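ESAT-6/WXG100 secretion system protein (Streptococcus gallolyticus, PDB 7JQE) is the extracellular region of EsaA, a membrane subunit of the type VIIb secretion system, and probably takes part in toxin export across the bacterial envelope. Local coordinates at residues A[145-150]-A[482-487]; A[157-162]-A[475-480]; A[212-217]-A[226-231]; A[218-223]-A[395-400]; A[374-377]-A[382-385]. All coordinates share one frame; numbering follows the deposited sequence.

Contact 1 of 5, residues A[145-150]-A[482-487]. With EDO (1,2-ethanediol), chain L.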
# COMPACT_ATOMS: atom_id res chain seq x y z
N SER A 145 39.52 12.68 49.00
CA SER A 145 38.76 13.90 49.26
C SER A 145 37.74 13.72 50.38
O SER A 145 37.40 14.68 51.07
CB SER A 145 38.06 14.36 47.98
OG SER A 145 37.26 15.50 48.22
N TYR A 146 37.24 12.50 50.57
CA TYR A 146 36.20 12.22 51.55
C TYR A 146 36.73 11.52 52.79
O TYR A 146 35.96 11.28 53.72
CB TYR A 146 35.10 11.37 50.91
CG TYR A 146 34.88 11.64 49.44
CD1 TYR A 146 35.60 10.95 48.47
CD2 TYR A 146 33.96 12.59 49.01
CE1 TYR A 146 35.42 11.20 47.13
CE2 TYR A 146 33.77 12.84 47.67
CZ TYR A 146 34.50 12.14 46.73
OH TYR A 146 34.31 12.39 45.40
N PHE A 147 38.02 11.20 52.83
CA PHE A 147 38.55 10.38 53.92
C PHE A 147 38.41 11.07 55.27
O PHE A 147 38.29 10.40 56.30
CB PHE A 147 40.02 10.04 53.63
CG PHE A 147 40.49 8.79 54.32
CD1 PHE A 147 40.12 7.54 53.85
CD2 PHE A 147 41.33 8.87 55.43
CE1 PHE A 147 40.56 6.39 54.48
CE2 PHE A 147 41.77 7.72 56.06
CZ PHE A 147 41.39 6.47 55.59
N ALA A 148 38.40 12.41 55.29
CA ALA A 148 38.35 13.13 56.55
C ALA A 148 36.94 13.23 57.11
O ALA A 148 36.77 13.37 58.33
CB ALA A 148 38.94 14.54 56.37
N THR A 149 35.92 13.17 56.25
CA THR A 149 34.54 13.24 56.71
C THR A 149 34.19 11.98 57.50
O THR A 149 34.18 10.88 56.95
CB THR A 149 33.60 13.41 55.52
OG1 THR A 149 33.97 14.59 54.79
CG2 THR A 149 32.16 13.54 56.00
N THR A 150 33.89 12.15 58.79
CA THR A 150 33.61 11.00 59.65
C THR A 150 32.16 10.55 59.54
O THR A 150 31.87 9.35 59.57
CB THR A 150 33.95 11.32 61.10
OG1 THR A 150 32.90 12.10 61.69
CG2 THR A 150 35.25 12.11 61.18
N GLU A 482 32.84 1.87 51.06
CA GLU A 482 33.40 0.68 51.70
C GLU A 482 34.92 0.69 51.63
O GLU A 482 35.59 0.30 52.60
CB GLU A 482 32.83 -0.58 51.04
CG GLU A 482 31.35 -0.80 51.34
CD GLU A 482 30.60 -1.44 50.19
OE1 GLU A 482 31.23 -1.79 49.18
OE2 GLU A 482 29.36 -1.59 50.29
N ILE A 483 35.49 1.14 50.51
CA ILE A 483 36.94 1.27 50.42
C ILE A 483 37.47 2.22 51.49
O ILE A 483 38.50 1.97 52.12
CB ILE A 483 37.35 1.73 49.01
CG1 ILE A 483 36.85 0.73 47.96
CG2 ILE A 483 38.85 1.91 48.92
CD1 ILE A 483 37.17 1.12 46.54
N ILE A 484 36.77 3.34 51.70
CA ILE A 484 37.19 4.31 52.70
C ILE A 484 37.21 3.67 54.08
O ILE A 484 38.16 3.83 54.85
CB ILE A 484 36.28 5.55 52.67
CG1 ILE A 484 36.55 6.37 51.40
CG2 ILE A 484 36.47 6.39 53.92
CD1 ILE A 484 35.65 7.58 51.25
N GLU A 485 36.16 2.91 54.41
CA GLU A 485 36.10 2.28 55.72
C GLU A 485 37.17 1.19 55.86
O GLU A 485 37.78 1.05 56.93
CB GLU A 485 34.71 1.71 55.97
CG GLU A 485 33.70 2.75 56.41
CD GLU A 485 32.30 2.20 56.54
OE1 GLU A 485 32.08 1.02 56.19
OE2 GLU A 485 31.40 2.95 56.98
N LEU A 486 37.42 0.43 54.79
CA LEU A 486 38.46 -0.60 54.86
C LEU A 486 39.84 0.03 55.06
O LEU A 486 40.63 -0.46 55.87
CB LEU A 486 38.43 -1.47 53.61
CG LEU A 486 39.42 -2.63 53.57
CD1 LEU A 486 39.32 -3.48 54.83
CD2 LEU A 486 39.19 -3.49 52.33
N GLN A 487 40.13 1.11 54.33
CA GLN A 487 41.40 1.80 54.54
C GLN A 487 41.50 2.37 55.95
O GLN A 487 42.57 2.34 56.57
CB GLN A 487 41.58 2.91 53.51
CG GLN A 487 42.57 2.58 52.40
CD GLN A 487 44.00 2.62 52.88
OE1 GLN A 487 44.57 3.69 53.09
NE2 GLN A 487 44.61 1.44 53.04
C1 EDO L . 34.27 18.04 46.68
O1 EDO L . 35.03 16.82 46.66
C2 EDO L . 33.88 18.37 48.11
O2 EDO L . 33.15 19.60 48.14
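A ring carbon of Phe147 abuts a backbone carbonyl oxygen of helix 462-491. The ring atom Phe147 CE1 lies 3.5 Å from Ile484 O and comes to this oxygen obliquely. The same CE1 is 3.8 Å from Gln487 CB, one helical turn further on. The ring and the Gln487 amide are inclined by 35°. Phe147 CD1 rests 3.8 Å from Ile484 CG2. CG of Phe147 stands opposite the backbone N (chi1 -156°), which carries the ring over to the helix.

The residues 145-150 belong to the loop between helix 102-135 and helix 152-164. This loop packs against the long helix 462-491, which comes from the far end of the modelled chain. Contact is therefore made between parts of the chain more than 300 residues apart.

Ile484 serves both aromatic residues, one with each branch. CG2 goes to Phe147, while CD1 at the end of the other branch reaches Tyr146 CB at 3.8 Å. The Tyr146 ring leads away from helix 462-491, and its OH is hydrogen-bonded to Asp162 OD2 on helix 152-164. Ser145 CB sits 4.1 Å above the plane of this ring, over its centre. Ser145 OG donates a hydrogen bond to O1 of a bound 1,2-ethanediol at 3.0 Å, and that same O1 is hydrogen-bonded to Asp162 OD2. Leu119 of the second subunit packs on Glu485 and Leu486, on the same helix.

Contact 2 of 5, residues A[157-162]-A[475-480]. With EDO (1,2-ethanediol), chain L.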
# COMPACT_ATOMS: atom_id res chain seq x y z
N LEU A 157 26.75 11.23 50.67
CA LEU A 157 26.18 12.36 49.95
C LEU A 157 27.24 13.09 49.14
O LEU A 157 27.04 13.42 47.97
CB LEU A 157 25.49 13.31 50.93
CG LEU A 157 24.81 14.52 50.29
CD1 LEU A 157 23.73 14.08 49.31
CD2 LEU A 157 24.23 15.45 51.35
N ALA A 158 28.40 13.34 49.76
CA ALA A 158 29.48 14.04 49.06
C ALA A 158 29.97 13.25 47.85
O ALA A 158 30.27 13.83 46.80
CB ALA A 158 30.64 14.31 50.02
N ILE A 159 30.06 11.92 47.98
CA ILE A 159 30.50 11.09 46.86
C ILE A 159 29.48 11.15 45.73
O ILE A 159 29.83 11.35 44.56
CB ILE A 159 30.74 9.65 47.33
CG1 ILE A 159 31.84 9.61 48.39
CG2 ILE A 159 31.10 8.75 46.14
CD1 ILE A 159 32.02 8.25 49.06
N LYS A 160 28.20 10.97 46.06
CA LYS A 160 27.15 11.00 45.05
C LYS A 160 27.16 12.32 44.29
O LYS A 160 27.11 12.35 43.06
CB LYS A 160 25.79 10.75 45.70
CG LYS A 160 24.61 11.00 44.80
CD LYS A 160 23.32 10.48 45.43
CE LYS A 160 23.38 8.97 45.61
NZ LYS A 160 22.10 8.41 46.15
N ILE A 161 27.22 13.44 45.02
CA ILE A 161 27.21 14.75 44.37
C ILE A 161 28.40 14.89 43.42
O ILE A 161 28.29 15.51 42.36
CB ILE A 161 27.20 15.87 45.42
CG1 ILE A 161 25.87 15.85 46.19
CG2 ILE A 161 27.43 17.22 44.77
CD1 ILE A 161 25.75 16.95 47.22
N ASP A 162 29.55 14.33 43.79
CA ASP A 162 30.71 14.40 42.91
C ASP A 162 30.53 13.53 41.67
O ASP A 162 30.98 13.91 40.58
CB ASP A 162 31.98 14.00 43.67
CG ASP A 162 32.58 15.14 44.47
OD1 ASP A 162 32.38 16.31 44.07
OD2 ASP A 162 33.25 14.87 45.48
N LEU A 475 25.56 1.95 43.41
CA LEU A 475 26.55 0.89 43.57
C LEU A 475 27.95 1.48 43.72
O LEU A 475 28.70 1.09 44.63
CB LEU A 475 26.49 -0.07 42.38
CG LEU A 475 25.26 -0.98 42.34
CD1 LEU A 475 25.20 -1.79 41.04
CD2 LEU A 475 25.25 -1.90 43.56
N TYR A 476 28.32 2.41 42.84
CA TYR A 476 29.66 2.99 42.92
C TYR A 476 29.86 3.73 44.24
O TYR A 476 30.92 3.63 44.86
CB TYR A 476 29.89 3.93 41.73
CG TYR A 476 31.36 4.21 41.47
CD1 TYR A 476 32.11 3.39 40.63
CD2 TYR A 476 31.99 5.29 42.07
CE1 TYR A 476 33.45 3.64 40.40
CE2 TYR A 476 33.34 5.54 41.85
CZ TYR A 476 34.06 4.71 41.01
OH TYR A 476 35.40 4.97 40.79
N THR A 477 28.84 4.48 44.68
CA THR A 477 28.96 5.21 45.94
C THR A 477 29.23 4.26 47.10
O THR A 477 30.15 4.48 47.90
CB THR A 477 27.69 6.02 46.20
OG1 THR A 477 27.50 6.98 45.15
CG2 THR A 477 27.79 6.76 47.52
N GLU A 478 28.44 3.19 47.20
CA GLU A 478 28.58 2.27 48.32
C GLU A 478 29.93 1.55 48.28
O GLU A 478 30.53 1.29 49.33
CB GLU A 478 27.43 1.26 48.32
CG GLU A 478 26.08 1.90 48.62
CD GLU A 478 24.93 0.92 48.58
OE1 GLU A 478 25.16 -0.26 48.23
OE2 GLU A 478 23.79 1.32 48.90
N LEU A 479 30.42 1.23 47.08
CA LEU A 479 31.73 0.59 46.98
C LEU A 479 32.84 1.56 47.35
O LEU A 479 33.82 1.17 47.99
CB LEU A 479 31.94 0.04 45.57
CG LEU A 479 31.04 -1.14 45.19
CD1 LEU A 479 30.91 -1.24 43.68
CD2 LEU A 479 31.60 -2.43 45.77
N THR A 480 32.72 2.83 46.95
CA THR A 480 33.71 3.82 47.36
C THR A 480 33.69 4.01 48.87
O THR A 480 34.75 4.07 49.51
CB THR A 480 33.47 5.15 46.64
OG1 THR A 480 33.70 4.99 45.24
CG2 THR A 480 34.41 6.21 47.18
C1 EDO L . 34.27 18.04 46.68
O1 EDO L . 35.03 16.82 46.66
C2 EDO L . 33.88 18.37 48.11
O2 EDO L . 33.15 19.60 48.14
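Two helices cross at a slant and run in roughly opposing directions, in the helical part where helices 102-135, 152-164 and 462-491 meet. The interface is buried. The short segments 157-162 and 475-480 run at 135° to each other, with their axes 9.5 Å apart at the closest point. Ile159 points at the partner helix and touches two threonines with different branches. Its CD1 lies 3.7 Å from Thr480 CG2. Its CG2 is 4.1 Å from Thr477 CG2. Thr477 OG1 stands 4.0 Å from Lys160 CA, and its hydrogen bond goes to Val473 O within its own helix.

Both threonines thus give their methyl groups to Ile159. Thr480 OG1 lies beside the backbone N (chi1 -66°), which leaves CG2 anti to that N and facing Ile159. OG1 donates to Tyr476 O at 3.1 Å, from above the carbonyl plane. Thr480 N reaches the same oxygen from the other face. Thr480 OG1 is also hydrogen-bonded to Arg127 NH1.

Glu478 forms a salt bridge with Lys129 of the second subunit. Helix 102-135 lies against Leu475, Tyr476 and Leu479. From helix 152-164, Leu163 touches Tyr476 and Thr477, and Lys156 touches Thr477 and Glu478.

Contact 3 of 5, residues A[212-217]-A[226-231]. With EDO (1,2-ethanediol), chain F.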
# COMPACT_ATOMS: atom_id res chain seq x y z
N THR A 212 1.27 4.92 -26.20
CA THR A 212 0.16 4.86 -27.14
C THR A 212 -1.16 4.63 -26.42
O THR A 212 -2.15 5.34 -26.66
CB THR A 212 0.42 3.77 -28.18
OG1 THR A 212 0.54 2.50 -27.53
CG2 THR A 212 1.70 4.06 -28.94
N LEU A 213 -1.20 3.65 -25.52
CA LEU A 213 -2.41 3.37 -24.75
C LEU A 213 -2.90 4.62 -24.02
O LEU A 213 -4.08 4.98 -24.10
CB LEU A 213 -2.16 2.24 -23.76
CG LEU A 213 -3.25 2.06 -22.71
CD1 LEU A 213 -4.49 1.47 -23.35
CD2 LEU A 213 -2.77 1.18 -21.56
N PHE A 214 -2.00 5.28 -23.29
CA PHE A 214 -2.39 6.49 -22.57
C PHE A 214 -2.82 7.59 -23.53
O PHE A 214 -3.69 8.40 -23.19
CB PHE A 214 -1.23 6.97 -21.69
CG PHE A 214 -1.03 6.15 -20.44
CD1 PHE A 214 -2.10 5.56 -19.79
CD2 PHE A 214 0.25 5.96 -19.91
CE1 PHE A 214 -1.92 4.80 -18.64
CE2 PHE A 214 0.44 5.20 -18.76
CZ PHE A 214 -0.64 4.62 -18.12
N SER A 215 -2.24 7.63 -24.73
CA SER A 215 -2.59 8.68 -25.68
C SER A 215 -3.99 8.48 -26.23
O SER A 215 -4.77 9.44 -26.34
CB SER A 215 -1.57 8.73 -26.81
OG SER A 215 -0.35 9.31 -26.38
N LYS A 216 -4.34 7.25 -26.57
CA LYS A 216 -5.69 6.97 -27.04
C LYS A 216 -6.71 7.27 -25.95
O LYS A 216 -7.69 7.98 -26.18
CB LYS A 216 -5.79 5.52 -27.51
CG LYS A 216 -7.01 5.24 -28.37
CD LYS A 216 -7.04 6.14 -29.60
CE LYS A 216 -8.26 5.86 -30.47
NZ LYS A 216 -8.33 6.82 -31.62
N LEU A 217 -6.48 6.74 -24.74
CA LEU A 217 -7.41 6.96 -23.64
C LEU A 217 -7.59 8.44 -23.36
O LEU A 217 -8.66 8.87 -22.90
CB LEU A 217 -6.93 6.24 -22.39
CG LEU A 217 -6.99 4.71 -22.35
CD1 LEU A 217 -6.53 4.20 -20.98
CD2 LEU A 217 -8.40 4.22 -22.66
N ASP A 226 -3.62 14.20 -15.39
CA ASP A 226 -2.98 13.91 -14.11
C ASP A 226 -2.97 12.41 -13.83
O ASP A 226 -1.99 11.90 -13.27
CB ASP A 226 -3.70 14.65 -12.98
CG ASP A 226 -3.51 16.15 -13.05
OD1 ASP A 226 -2.57 16.60 -13.75
OD2 ASP A 226 -4.29 16.88 -12.41
N GLU A 227 -4.04 11.71 -14.19
CA GLU A 227 -4.04 10.25 -14.03
C GLU A 227 -2.90 9.62 -14.82
O GLU A 227 -2.24 8.69 -14.34
CB GLU A 227 -5.38 9.67 -14.48
CG GLU A 227 -6.53 9.92 -13.50
CD GLU A 227 -7.91 9.69 -14.13
OE1 GLU A 227 -8.21 10.31 -15.17
OE2 GLU A 227 -8.69 8.89 -13.57
N VAL A 228 -2.63 10.13 -16.02
CA VAL A 228 -1.52 9.62 -16.82
C VAL A 228 -0.19 9.97 -16.17
O VAL A 228 0.77 9.19 -16.24
CB VAL A 228 -1.62 10.15 -18.26
CG1 VAL A 228 -0.34 9.83 -19.03
CG2 VAL A 228 -2.83 9.54 -18.95
N SER A 229 -0.11 11.13 -15.54
CA SER A 229 1.14 11.52 -14.89
C SER A 229 1.41 10.67 -13.66
O SER A 229 2.55 10.29 -13.39
CB SER A 229 1.10 13.00 -14.53
OG SER A 229 2.34 13.44 -14.02
N ASP A 230 0.35 10.33 -12.91
CA ASP A 230 0.54 9.54 -11.70
C ASP A 230 0.91 8.10 -12.03
O ASP A 230 1.81 7.53 -11.41
CB ASP A 230 -0.72 9.59 -10.84
CG ASP A 230 -0.96 10.97 -10.25
OD1 ASP A 230 -0.00 11.77 -10.18
OD2 ASP A 230 -2.11 11.26 -9.85
N TYR A 231 0.22 7.49 -13.01
CA TYR A 231 0.56 6.12 -13.38
C TYR A 231 1.99 6.03 -13.89
O TYR A 231 2.65 4.99 -13.73
CB TYR A 231 -0.41 5.59 -14.43
CG TYR A 231 -1.76 5.19 -13.88
CD1 TYR A 231 -2.92 5.86 -14.25
CD2 TYR A 231 -1.87 4.14 -12.97
CE1 TYR A 231 -4.16 5.49 -13.74
CE2 TYR A 231 -3.10 3.77 -12.45
CZ TYR A 231 -4.24 4.45 -12.84
OH TYR A 231 -5.46 4.07 -12.32
C1 EDO F . -3.71 9.01 -7.42
O1 EDO F . -2.28 8.89 -7.39
C2 EDO F . -4.33 8.29 -6.23
O2 EDO F . -3.99 6.90 -6.28
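Phe214 reaches from helix 211-219 to helix 225-244 and touches two residues there with different parts of its side chain. Its CG lies 4.0 Å from Val228 CG1. At the far end of the ring, CZ is 3.8 Å from Tyr231 CB. Both partners approach the ring obliquely.

The torsions explain this reach. In Phe214, CG stands opposite the carbonyl carbon (chi1 -75°), and the ring extends across to the second helix. Its chi2 of -33° sets how the ring is turned between Val228 and Tyr231. Val228 has CG1 opposite its own backbone N (chi1 169°) and CG2 beside that nitrogen. Both methyls therefore lie by CB and CG at the base of the phenylalanine: Val228 CG2 is 4.1 Å from Phe214 CB, while CG1 is 4.0 Å from the same CB. The two side chains lie alongside, pointing opposite ways.

The two helices follow one another in the chain, joined by the short connection 220-224, and run in roughly opposite directions, as in a helical hairpin. All three touching residues are buried. Helix 396-427 covers another side of the pair: Leu413 packs on Tyr231, and Leu401 on Leu217.

Tyr231 offers its CB to Phe214, and its ring then leads away. The Tyr231 hydroxyl makes a weak hydrogen bond with Asp417. Met223, in the connection between the helices, packs on both Phe214 and Val228. Nearer the surface, Asp230 OD2 takes a weak hydrogen bond of 3.4 Å from O1 of a bound 1,2-ethanediol. Ser414 and Thr418 of the second subunit are also hydrogen-bonded to this molecule.

Contact 4 of 5, residues A[218-223]-A[395-400]. With EDO (1,2-ethanediol), chain C.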
# COMPACT_ATOMS: atom_id res chain seq x y z
N GLU A 218 -6.57 9.25 -23.62
CA GLU A 218 -6.66 10.68 -23.38
C GLU A 218 -7.35 11.40 -24.53
O GLU A 218 -7.99 12.44 -24.32
CB GLU A 218 -5.26 11.25 -23.15
CG GLU A 218 -5.22 12.53 -22.35
CD GLU A 218 -3.82 12.86 -21.86
OE1 GLU A 218 -2.99 11.93 -21.80
OE2 GLU A 218 -3.56 14.04 -21.54
N GLU A 219 -7.23 10.88 -25.76
CA GLU A 219 -7.95 11.46 -26.88
C GLU A 219 -9.45 11.23 -26.77
O GLU A 219 -10.24 12.09 -27.17
CB GLU A 219 -7.43 10.88 -28.20
CG GLU A 219 -8.20 11.36 -29.44
CD GLU A 219 -9.22 10.34 -29.95
OE1 GLU A 219 -8.85 9.15 -30.09
OE2 GLU A 219 -10.38 10.72 -30.21
N MSE A 220 -9.86 10.09 -26.21
CA MSE A 220 -11.27 9.74 -26.11
C MSE A 220 -11.93 10.32 -24.86
O MSE A 220 -13.10 10.04 -24.59
CB MSE A 220 -11.44 8.22 -26.12
CG MSE A 220 -10.61 7.51 -27.17
SE MSE A 220 -10.53 5.57 -26.92
CE MSE A 220 -12.41 5.12 -27.23
N GLY A 221 -11.19 11.13 -24.11
CA GLY A 221 -11.70 11.67 -22.86
C GLY A 221 -11.87 10.66 -21.75
O GLY A 221 -12.57 10.94 -20.77
N ALA A 222 -11.23 9.50 -21.85
CA ALA A 222 -11.43 8.42 -20.90
C ALA A 222 -10.46 8.47 -19.72
O ALA A 222 -10.65 7.71 -18.76
CB ALA A 222 -11.32 7.06 -21.60
N MSE A 223 -9.46 9.33 -19.77
CA MSE A 223 -8.49 9.47 -18.69
C MSE A 223 -7.89 10.87 -18.68
O MSE A 223 -7.51 11.40 -19.72
CB MSE A 223 -7.39 8.41 -18.82
CG MSE A 223 -6.38 8.40 -17.68
SE MSE A 223 -5.13 6.89 -17.76
CE MSE A 223 -6.34 5.45 -17.25
N THR A 395 -17.82 4.83 -33.72
CA THR A 395 -17.87 4.17 -32.43
C THR A 395 -17.14 2.83 -32.41
O THR A 395 -17.34 2.03 -31.49
CB THR A 395 -19.33 3.97 -32.01
OG1 THR A 395 -19.99 3.15 -32.98
CG2 THR A 395 -20.04 5.32 -31.91
N ALA A 396 -16.28 2.57 -33.40
CA ALA A 396 -15.59 1.29 -33.46
C ALA A 396 -14.62 1.13 -32.29
O ALA A 396 -14.60 0.09 -31.62
CB ALA A 396 -14.84 1.15 -34.78
N ASP A 397 -13.81 2.16 -32.03
CA ASP A 397 -12.85 2.08 -30.93
C ASP A 397 -13.57 2.08 -29.59
O ASP A 397 -13.21 1.29 -28.70
CB ASP A 397 -11.86 3.24 -31.04
CG ASP A 397 -12.53 4.58 -31.25
OD1 ASP A 397 -13.77 4.64 -31.23
OD2 ASP A 397 -11.80 5.58 -31.42
N ASP A 398 -14.58 2.92 -29.43
CA ASP A 398 -15.38 2.92 -28.20
C ASP A 398 -15.92 1.52 -27.91
O ASP A 398 -15.79 1.01 -26.79
CB ASP A 398 -16.52 3.93 -28.32
CG ASP A 398 -16.05 5.37 -28.12
OD1 ASP A 398 -15.09 5.80 -28.78
OD2 ASP A 398 -16.67 6.09 -27.30
N VAL A 399 -16.53 0.88 -28.91
CA VAL A 399 -17.15 -0.43 -28.71
C VAL A 399 -16.09 -1.47 -28.37
O VAL A 399 -16.32 -2.37 -27.55
CB VAL A 399 -17.97 -0.83 -29.95
CG1 VAL A 399 -18.13 -2.34 -30.02
CG2 VAL A 399 -19.34 -0.16 -29.91
N SER A 400 -14.92 -1.39 -29.02
CA SER A 400 -13.89 -2.39 -28.79
C SER A 400 -13.22 -2.20 -27.44
O SER A 400 -12.97 -3.18 -26.72
CB SER A 400 -12.86 -2.33 -29.92
OG SER A 400 -11.86 -3.33 -29.74
C1 EDO C . -13.75 8.25 -31.67
O1 EDO C . -14.55 7.09 -31.38
C2 EDO C . -13.98 9.31 -30.59
O2 EDO C . -13.69 8.77 -29.29
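The methyl of Met220 carries this surface contact. The residue is selenomethionine, and its CE lies 3.2 Å from Asp398 OD1 and 4.1 Å from Asp397 CG. Past its extended inner part, the Met220 chain bends at the selenium (chi3 66°), which brings CE to the acids.

A bound 1,2-ethanediol sits beside both aspartates. Its O1 is 2.6 Å from Asp397 OD1 and 3.0 Å from Asp398 OD1. The same molecule is hydrogen-bonded to Asp394 O, just before helix 396-427.

The next shell lies against these acids. Asp397 CG lies between the backbone N and the carbonyl carbon (chi1 48°), which folds the carboxylate back toward Asp398 N. A hydrogen bond from that N to Asp397 OD1 is doubtful, being short and bent. Asp397 OD1 and Asp398 OD1 are two acceptors 3.0 Å apart, not bonded to each other. Glu219 OE1 is 4.8 Å from Asp397 OD2. Lys216 makes a salt bridge with Glu219 and a long, weak ion pair with Asp397, and may offset some of this charge.

Gly221, with positive phi, ends helix 211-219 in a Schellman motif just after Met220. Helix 396-427 begins shortly after strand 382-392, with Thr395 at the N-cap position, its side chain making no capping bond. Met220 also packs on Leu401 of that helix and on Phe257 of a loop. Val402 of the second subunit packs on Asp398.

Contact 5 of 5, residues A[374-377]-A[382-385]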
# COMPACT_ATOMS: atom_id res chain seq x y z
N THR A 374 -32.04 13.03 -51.42
CA THR A 374 -33.42 13.01 -51.86
C THR A 374 -33.54 13.69 -53.22
O THR A 374 -32.90 14.72 -53.47
CB THR A 374 -34.37 13.71 -50.87
OG1 THR A 374 -34.04 15.10 -50.79
CG2 THR A 374 -34.28 13.08 -49.50
N LEU A 375 -34.35 13.10 -54.09
CA LEU A 375 -34.63 13.70 -55.39
C LEU A 375 -36.03 13.30 -55.83
O LEU A 375 -36.70 12.48 -55.19
CB LEU A 375 -33.61 13.26 -56.45
CG LEU A 375 -33.62 11.77 -56.76
CD1 LEU A 375 -33.54 11.52 -58.26
CD2 LEU A 375 -32.46 11.08 -56.04
N ASP A 376 -36.45 13.88 -56.95
CA ASP A 376 -37.67 13.49 -57.65
C ASP A 376 -37.29 12.93 -59.01
O ASP A 376 -36.54 13.57 -59.76
CB ASP A 376 -38.63 14.68 -57.81
CG ASP A 376 -39.47 14.93 -56.57
OD1 ASP A 376 -39.65 13.99 -55.78
OD2 ASP A 376 -39.95 16.07 -56.39
N LEU A 377 -37.78 11.73 -59.32
CA LEU A 377 -37.64 11.15 -60.65
C LEU A 377 -38.93 11.40 -61.42
O LEU A 377 -39.99 10.88 -61.05
CB LEU A 377 -37.34 9.66 -60.59
CG LEU A 377 -37.26 8.94 -61.94
CD1 LEU A 377 -36.08 9.45 -62.76
CD2 LEU A 377 -37.19 7.43 -61.78
N ASN A 382 -45.57 11.69 -64.20
CA ASN A 382 -45.32 10.93 -62.98
C ASN A 382 -44.11 11.50 -62.24
O ASN A 382 -43.07 11.75 -62.85
CB ASN A 382 -45.08 9.45 -63.32
CG ASN A 382 -46.35 8.71 -63.67
OD1 ASN A 382 -47.42 9.00 -63.12
ND2 ASN A 382 -46.25 7.75 -64.58
N ARG A 383 -44.26 11.70 -60.93
CA ARG A 383 -43.18 12.19 -60.08
C ARG A 383 -43.01 11.21 -58.92
O ARG A 383 -43.87 11.12 -58.04
CB ARG A 383 -43.47 13.59 -59.55
CG ARG A 383 -42.41 14.09 -58.57
CD ARG A 383 -43.00 15.04 -57.53
NE ARG A 383 -44.00 14.38 -56.70
CZ ARG A 383 -43.76 13.82 -55.52
NH1 ARG A 383 -42.53 13.85 -55.01
NH2 ARG A 383 -44.74 13.23 -54.84
N ILE A 384 -41.89 10.49 -58.91
CA ILE A 384 -41.64 9.46 -57.91
C ILE A 384 -40.53 9.96 -56.99
O ILE A 384 -39.38 10.11 -57.43
CB ILE A 384 -41.27 8.13 -58.56
CG1 ILE A 384 -42.29 7.78 -59.65
CG2 ILE A 384 -41.19 7.03 -57.51
CD1 ILE A 384 -42.54 6.30 -59.83
N PRO A 385 -40.82 10.24 -55.72
CA PRO A 385 -39.76 10.67 -54.80
C PRO A 385 -38.82 9.52 -54.49
O PRO A 385 -39.25 8.37 -54.37
CB PRO A 385 -40.53 11.12 -53.55
CG PRO A 385 -41.74 10.25 -53.56
CD PRO A 385 -42.11 10.08 -55.02
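This contact lies in a beta hairpin of strands 369-379 and 382-392, the latter at the border of a four-stranded antiparallel sheet within this chain. Beyond that border, Arg383 makes backbone hydrogen bonds to the second subunit, whose Ile384 packs on Leu377 and Ile384. Leu377 and Ile384 form a hydrogen-bonded pair. Leu377 N donates to Ile384 O at 3.0 Å, and Ile384 N to Leu377 O at 2.9 Å. Both bonds are nearly straight, at 172° and 174°. Asp376 and Pro385 form the adjacent non-hydrogen-bonded pair. Other backbone bonds join Leu375 with Met386, Asp376 with Ser332 and Thr374 with Ser335, the last also OG1 to OG. Leu377 O receives a CA-H...O contact from Arg383 CA, and Leu375 O one from Pro385 CA.

Leu377 and Ile384 share one face of the sheet, Asp376 and Pro385 the other. Asp376 OD2 is hydrogen-bonded to Asn333, and OD1 forms a salt bridge with Arg383. The main polar partner of Arg383 is Asp274 of the second subunit, which takes its NE, while NH2 goes to Ser272 O of that subunit. Arg383 NH1 meets Asp376 OD1 at 3.0 Å, from above the carboxylate plane, with the two planar groups turned 73° apart.

In the fold
The five contacts are spread along an elongated chain. Contacts 1 and 2 share helix 462-491, and their centres are 11 Å apart. Tyr146 and Asp162 connect them. Contacts 3 and 4 share helix 211-219, with centres 13 Å apart, and their segments alternate along the chain. Contact 5 falls between the two segments of contact 4. It lies in the beta region, about 41 Å from contact 4 and 135 Å from contact 1, between centres. The chain passes through both helical regions and the sheets, then returns along helices 396-427 and 462-491. Contacts 1 and 2 therefore close the largest loops, which enclose the others. All five touch the second subunit, consistent with a long dimer.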